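Side-chain contacts in transcriptional regulator, GntR family (Ralstonia eutropha, PDB 3IHU), which probably binds DNA through a winged-helix domain of the GntR family and regulates transcription, with an all-helical FCD domain attached: residues 85-90 against 167-172; 173-178 against 210-215. One frame throughout, in Å; residues are numbered along the deposited sequence.

Interaction 1. Residues 85-90 against 167-172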
loop_
_atom_site.group_PDB
_atom_site.type_symbol
_atom_site.label_atom_id
_atom_site.label_comp_id
_atom_site.label_asym_id
_atom_site.label_seq_id
_atom_site.Cartn_x
_atom_site.Cartn_y
_atom_site.Cartn_z
ATOM N N GLN A 85 -2.995 -19.110 -2.248
ATOM C CA GLN A 85 -4.230 -18.835 -2.996
ATOM C C GLN A 85 -4.806 -17.496 -2.515
ATOM O O GLN A 85 -5.342 -16.732 -3.315
ATOM C CB GLN A 85 -5.279 -19.922 -2.766
ATOM C CG GLN A 85 -6.566 -19.697 -3.557
ATOM C CD GLN A 85 -6.283 -19.641 -5.042
ATOM O OE1 GLN A 85 -5.698 -20.579 -5.592
ATOM N NE2 GLN A 85 -6.618 -18.508 -5.686
ATOM N N GLU A 86 -4.700 -17.237 -1.213
ATOM C CA GLU A 86 -5.269 -16.031 -0.667
ATOM C C GLU A 86 -4.466 -14.817 -1.201
ATOM O O GLU A 86 -5.034 -13.787 -1.501
ATOM C CB GLU A 86 -5.294 -16.009 0.849
ATOM C CG GLU A 86 -6.370 -16.914 1.496
ATOM C CD GLU A 86 -6.169 -17.089 3.014
ATOM O OE1 GLU A 86 -5.028 -16.967 3.538
ATOM O OE2 GLU A 86 -7.175 -17.353 3.699
ATOM N N THR A 87 -3.150 -14.979 -1.310
ATOM C CA THR A 87 -2.300 -13.937 -1.883
ATOM C C THR A 87 -2.662 -13.676 -3.338
ATOM O O THR A 87 -2.804 -12.529 -3.776
ATOM C CB THR A 87 -0.794 -14.348 -1.719
ATOM O OG1 THR A 87 -0.499 -14.445 -0.322
ATOM C CG2 THR A 87 0.100 -13.348 -2.379
ATOM N N LEU A 88 -2.797 -14.731 -4.114
ATOM C CA LEU A 88 -3.140 -14.578 -5.511
ATOM C C LEU A 88 -4.509 -13.874 -5.679
ATOM O O LEU A 88 -4.703 -13.075 -6.593
ATOM C CB LEU A 88 -3.147 -15.913 -6.212
ATOM C CG LEU A 88 -1.757 -16.572 -6.360
ATOM C CD1 LEU A 88 -1.910 -18.014 -6.888
ATOM C CD2 LEU A 88 -0.854 -15.703 -7.271
ATOM N N ASP A 89 -5.438 -14.188 -4.776
ATOM C CA ASP A 89 -6.779 -13.568 -4.803
ATOM C C ASP A 89 -6.689 -12.082 -4.459
ATOM O O ASP A 89 -7.336 -11.267 -5.114
ATOM C CB ASP A 89 -7.768 -14.337 -3.896
ATOM C CG ASP A 89 -8.235 -15.671 -4.492
ATOM O OD1 ASP A 89 -7.926 -16.020 -5.666
ATOM O OD2 ASP A 89 -8.940 -16.403 -3.758
ATOM N N VAL A 90 -5.867 -11.706 -3.458
ATOM C CA VAL A 90 -5.610 -10.340 -3.182
ATOM C C VAL A 90 -4.970 -9.600 -4.411
ATOM O O VAL A 90 -5.330 -8.489 -4.745
ATOM C CB VAL A 90 -4.713 -10.171 -1.936
ATOM C CG1 VAL A 90 -4.118 -8.757 -1.868
ATOM C CG2 VAL A 90 -5.462 -10.571 -0.654
ATOM N N PRO A 167 -0.387 -4.667 2.281
ATOM C CA PRO A 167 0.624 -4.669 3.360
ATOM C C PRO A 167 1.059 -6.054 3.783
ATOM O O PRO A 167 2.250 -6.288 3.953
ATOM C CB PRO A 167 -0.068 -3.910 4.517
ATOM C CG PRO A 167 -1.541 -3.811 4.118
ATOM C CD PRO A 167 -1.604 -3.910 2.636
ATOM N N ILE A 168 0.127 -6.995 3.906
ATOM C CA ILE A 168 0.517 -8.355 4.269
ATOM C C ILE A 168 1.379 -9.000 3.197
ATOM O O ILE A 168 2.433 -9.525 3.522
ATOM C CB ILE A 168 -0.652 -9.323 4.573
ATOM C CG1 ILE A 168 -1.557 -8.757 5.639
ATOM C CG2 ILE A 168 -0.084 -10.679 5.099
ATOM C CD1 ILE A 168 -0.909 -8.760 6.961
ATOM N N VAL A 169 0.946 -8.945 1.946
ATOM C CA VAL A 169 1.718 -9.448 0.804
ATOM C C VAL A 169 3.130 -8.822 0.779
ATOM O O VAL A 169 4.142 -9.516 0.670
ATOM C CB VAL A 169 0.976 -9.167 -0.540
ATOM C CG1 VAL A 169 1.808 -9.635 -1.739
ATOM C CG2 VAL A 169 -0.365 -9.842 -0.552
ATOM N N HIS A 170 3.193 -7.513 0.931
ATOM C CA HIS A 170 4.497 -6.809 0.995
ATOM C C HIS A 170 5.388 -7.487 1.997
ATOM O O HIS A 170 6.496 -7.852 1.677
ATOM C CB HIS A 170 4.303 -5.347 1.379
ATOM C CG HIS A 170 5.527 -4.505 1.206
ATOM N ND1 HIS A 170 6.629 -4.602 2.042
ATOM C CD2 HIS A 170 5.820 -3.546 0.299
ATOM C CE1 HIS A 170 7.554 -3.743 1.646
ATOM N NE2 HIS A 170 7.096 -3.102 0.581
ATOM N N ALA A 171 4.886 -7.683 3.215
ATOM C CA ALA A 171 5.685 -8.250 4.303
ATOM C C ALA A 171 5.999 -9.709 4.106
ATOM O O ALA A 171 7.147 -10.126 4.088
ATOM C CB ALA A 171 4.938 -8.022 5.664
ATOM N N GLN A 172 4.967 -10.525 3.927
ATOM C CA GLN A 172 5.142 -11.961 3.869
ATOM C C GLN A 172 5.904 -12.365 2.627
ATOM O O GLN A 172 6.572 -13.359 2.639
ATOM C CB GLN A 172 3.750 -12.621 3.855
ATOM C CG GLN A 172 3.704 -14.105 3.933
ATOM C CD GLN A 172 2.274 -14.611 3.931
ATOM O OE1 GLN A 172 1.331 -13.869 4.216
ATOM N NE2 GLN A 172 2.116 -15.876 3.638
HETATM O O HOH W 1 0.806 -12.637 1.467
#
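Val169 of the short helix 167-172 meets Thr87 and Val90 of helix 84-105, and the direct contact is made by methyl groups. The valine points at the longer helix. Its CG2, turned anti to the carbonyl carbon, lies 4.0 Å from Thr87 CG2. The same Val169 CG2 is 4.1 Å from Val90 CG1, one helical turn further along. Val169 CG1 also reaches Thr87 CG2, at 4.1 Å, and both valine methyls therefore rest on the threonine methyl. The side chains of Val169 and Thr87 cross obliquely. Those of Val169 and Val90 run past each other in opposite directions. The backbones come closest at Thr87 and Val169, whose CA atoms are 6.6 Å apart. Ile216 of helix 198-219 also touches Val169, and Met166 packs on Val90.

This is plain helix-to-helix packing in a GntR-family regulator of the FCD type. Helix 84-105 follows the winged-helix domain, and its first turns are used here. Helix 167-172 also touches helix 17-31 of the winged-helix domain through Pro167, Ile168, His170 and Ala171, so it sits where the FCD part faces that domain.

Gln172 adds a polar link through water. The rotation of Thr87 (chi1 -62°) sends CG2 to the valine and leaves OG1 beside the backbone N. Thr87 OG1 bonds to Ser83 O one turn earlier in the chain. Thr87 OG1 also hydrogen-bonds to a water at 2.9 Å, and the same water donates a weak bond to Gln172 OE1 over 3.1 Å. The extended Gln172 side chain reaches back toward the start of helix 84-105. Its NE2 hydrogen-bonds to Leu82 O, just before that helix.

Interaction 2. Residues 173-178 against 210-215; sequences HRLASL and KNVRGA
A chi1 of -58° sets Leu178 CG beside its own backbone N, and a nearly anti chi2 of 166° extends the branch toward Ala215. Both leucine methyls touch the alanine methyl from one side. Leu178 CD1 is 3.5 Å from Ala215 CB, a close contact, and Leu178 CD2 is 3.9 Å from the same Ala215 CB. The small alanine side chain points at the loop and meets the forked end of the leucine.

The second pair lies one turn earlier on helix 198-219. Leu175 CD2 touches Val212 CG1 at 3.9 Å, and the two side chains cross at about a right angle. With CG1 anti to the backbone N (chi1 175°), Val212 presents that methyl to the leucine. No hydrogen bond joins the two segments. Val212 and Ala215 are three residues apart and offer neighbouring methyl groups on one side of the helix.

In the loop that carries the leucines, Arg174, with positive phi, is the C-prime residue of a Schellman motif that ends helix 167-172. A 3-10 turn follows, and Leu178 N bonds to Leu175 O at 2.9 Å. Ser177 OG donates to Arg174 O over 2.7 Å, and Ser177 N bonds to the same Arg174 O at 3.1 Å. The Arg174 carbonyl thus accepts two bonds from one residue. Leu178 then takes the N-cap position of helix 179-195.

The contact thus packs the connection between helices 167-172 and 179-195 against helix 198-219. Arg219 of that last helix hydrogen-bonds to His173 O and touches Leu178. Met181 of helix 179-195 packs on Val212. Leu91 of helix 84-105 also reaches Val212, and Lys210 and Arg213 form salt bridges with Glu95 of that helix.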
loop_
_atom_site.group_PDB
_atom_site.type_symbol
_atom_site.label_atom_id
_atom_site.label_comp_id
_atom_site.label_asym_id
_atom_site.label_seq_id
_atom_site.Cartn_x
_atom_site.Cartn_y
_atom_site.Cartn_z
ATOM N N HIS A 173 5.787 -11.616 1.529
ATOM C CA HIS A 173 6.475 -12.011 0.300
ATOM C C HIS A 173 7.688 -11.150 -0.030
ATOM O O HIS A 173 8.196 -11.207 -1.166
ATOM C CB HIS A 173 5.494 -12.137 -0.849
ATOM C CG HIS A 173 4.551 -13.266 -0.660
ATOM N ND1 HIS A 173 4.888 -14.569 -0.952
ATOM C CD2 HIS A 173 3.306 -13.305 -0.142
ATOM C CE1 HIS A 173 3.878 -15.359 -0.638
ATOM N NE2 HIS A 173 2.914 -14.621 -0.121
ATOM N N ARG A 174 8.189 -10.424 0.980
ATOM C CA ARG A 174 9.502 -9.771 0.888
ATOM C C ARG A 174 9.588 -8.894 -0.379
ATOM O O ARG A 174 10.500 -9.060 -1.185
ATOM C CB ARG A 174 10.632 -10.833 0.921
ATOM C CG ARG A 174 10.870 -11.489 2.316
ATOM C CD ARG A 174 12.008 -12.551 2.264
ATOM N N LEU A 175 8.593 -8.023 -0.572
ATOM C CA LEU A 175 8.608 -7.062 -1.668
ATOM C C LEU A 175 9.779 -6.019 -1.558
ATOM O O LEU A 175 10.169 -5.399 -2.556
ATOM C CB LEU A 175 7.249 -6.368 -1.816
ATOM C CG LEU A 175 6.229 -7.126 -2.701
ATOM C CD1 LEU A 175 6.045 -8.563 -2.355
ATOM C CD2 LEU A 175 4.849 -6.423 -2.791
ATOM N N ALA A 176 10.313 -5.832 -0.359
ATOM C CA ALA A 176 11.587 -5.087 -0.189
ATOM C C ALA A 176 12.693 -5.611 -1.126
ATOM O O ALA A 176 13.459 -4.823 -1.649
ATOM C CB ALA A 176 12.040 -5.101 1.307
ATOM N N SER A 177 12.741 -6.922 -1.393
ATOM C CA SER A 177 13.743 -7.494 -2.286
ATOM C C SER A 177 13.467 -7.260 -3.788
ATOM O O SER A 177 14.341 -7.550 -4.615
ATOM C CB SER A 177 13.899 -9.012 -2.021
ATOM O OG SER A 177 12.749 -9.718 -2.511
ATOM N N LEU A 178 12.265 -6.752 -4.122
ATOM C CA LEU A 178 11.874 -6.489 -5.519
ATOM C C LEU A 178 11.858 -4.994 -5.889
ATOM O O LEU A 178 11.236 -4.563 -6.904
ATOM C CB LEU A 178 10.508 -7.123 -5.785
ATOM C CG LEU A 178 10.505 -8.648 -5.528
ATOM C CD1 LEU A 178 9.083 -9.177 -5.467
ATOM C CD2 LEU A 178 11.352 -9.433 -6.573
ATOM N N LYS A 210 0.867 -7.372 -11.988
ATOM C CA LYS A 210 1.278 -8.558 -12.742
ATOM C C LYS A 210 2.750 -8.927 -12.490
ATOM O O LYS A 210 3.100 -10.104 -12.353
ATOM C CB LYS A 210 1.064 -8.314 -14.244
ATOM C CG LYS A 210 -0.352 -8.229 -14.751
ATOM C CD LYS A 210 -0.287 -7.965 -16.304
ATOM C CE LYS A 210 -1.603 -7.553 -16.854
ATOM N NZ LYS A 210 -2.508 -8.673 -16.638
ATOM N N ASN A 211 3.614 -7.923 -12.390
ATOM C CA ASN A 211 5.045 -8.180 -12.074
ATOM C C ASN A 211 5.247 -8.694 -10.699
ATOM O O ASN A 211 6.015 -9.632 -10.521
ATOM C CB ASN A 211 5.932 -6.927 -12.263
ATOM C CG ASN A 211 6.093 -6.549 -13.716
ATOM O OD1 ASN A 211 5.862 -7.368 -14.601
ATOM N ND2 ASN A 211 6.483 -5.297 -13.980
ATOM N N VAL A 212 4.550 -8.110 -9.713
ATOM C CA VAL A 212 4.581 -8.637 -8.368
ATOM C C VAL A 212 4.108 -10.118 -8.315
ATOM O O VAL A 212 4.788 -10.963 -7.745
ATOM C CB VAL A 212 3.798 -7.739 -7.392
ATOM C CG1 VAL A 212 3.731 -8.345 -6.004
ATOM C CG2 VAL A 212 4.392 -6.322 -7.398
ATOM N N ARG A 213 2.988 -10.432 -8.959
ATOM C CA ARG A 213 2.481 -11.812 -9.002
ATOM C C ARG A 213 3.514 -12.768 -9.625
ATOM O O ARG A 213 3.824 -13.800 -9.056
ATOM C CB ARG A 213 1.190 -11.904 -9.816
ATOM C CG ARG A 213 0.595 -13.349 -9.850
ATOM C CD ARG A 213 -0.483 -13.504 -10.895
ATOM N NE ARG A 213 -1.599 -12.697 -10.488
ATOM C CZ ARG A 213 -1.977 -11.529 -11.007
ATOM N NH1 ARG A 213 -1.358 -10.984 -12.060
ATOM N NH2 ARG A 213 -3.021 -10.880 -10.450
ATOM N N GLY A 214 4.042 -12.403 -10.776
ATOM C CA GLY A 214 5.138 -13.123 -11.404
ATOM C C GLY A 214 6.317 -13.388 -10.487
ATOM O O GLY A 214 6.781 -14.516 -10.396
ATOM N N ALA A 215 6.767 -12.385 -9.742
ATOM C CA ALA A 215 7.905 -12.602 -8.864
ATOM C C ALA A 215 7.563 -13.621 -7.773
ATOM O O ALA A 215 8.390 -14.470 -7.405
ATOM C CB ALA A 215 8.379 -11.258 -8.218
#

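From the N terminus, the chain passes through the winged-helix domain and enters helix 84-105. Interaction 1 closes a long, mostly helical loop when helix 167-172 returns to the start of helix 84-105. Interaction 2 opens directly afterwards, at residue 173, and closes a shorter loop when helix 198-219 comes back to 173-178. The two neither nest nor cross. They follow in series, with centres about 10 Å apart. His170 O and Leu175 N probably form a hydrogen bond between them, and Leu88 packs on Arg213. The pair ties the start of helix 84-105, helix 167-172 and its following turn, and the last helix together on one side of the chain's centre.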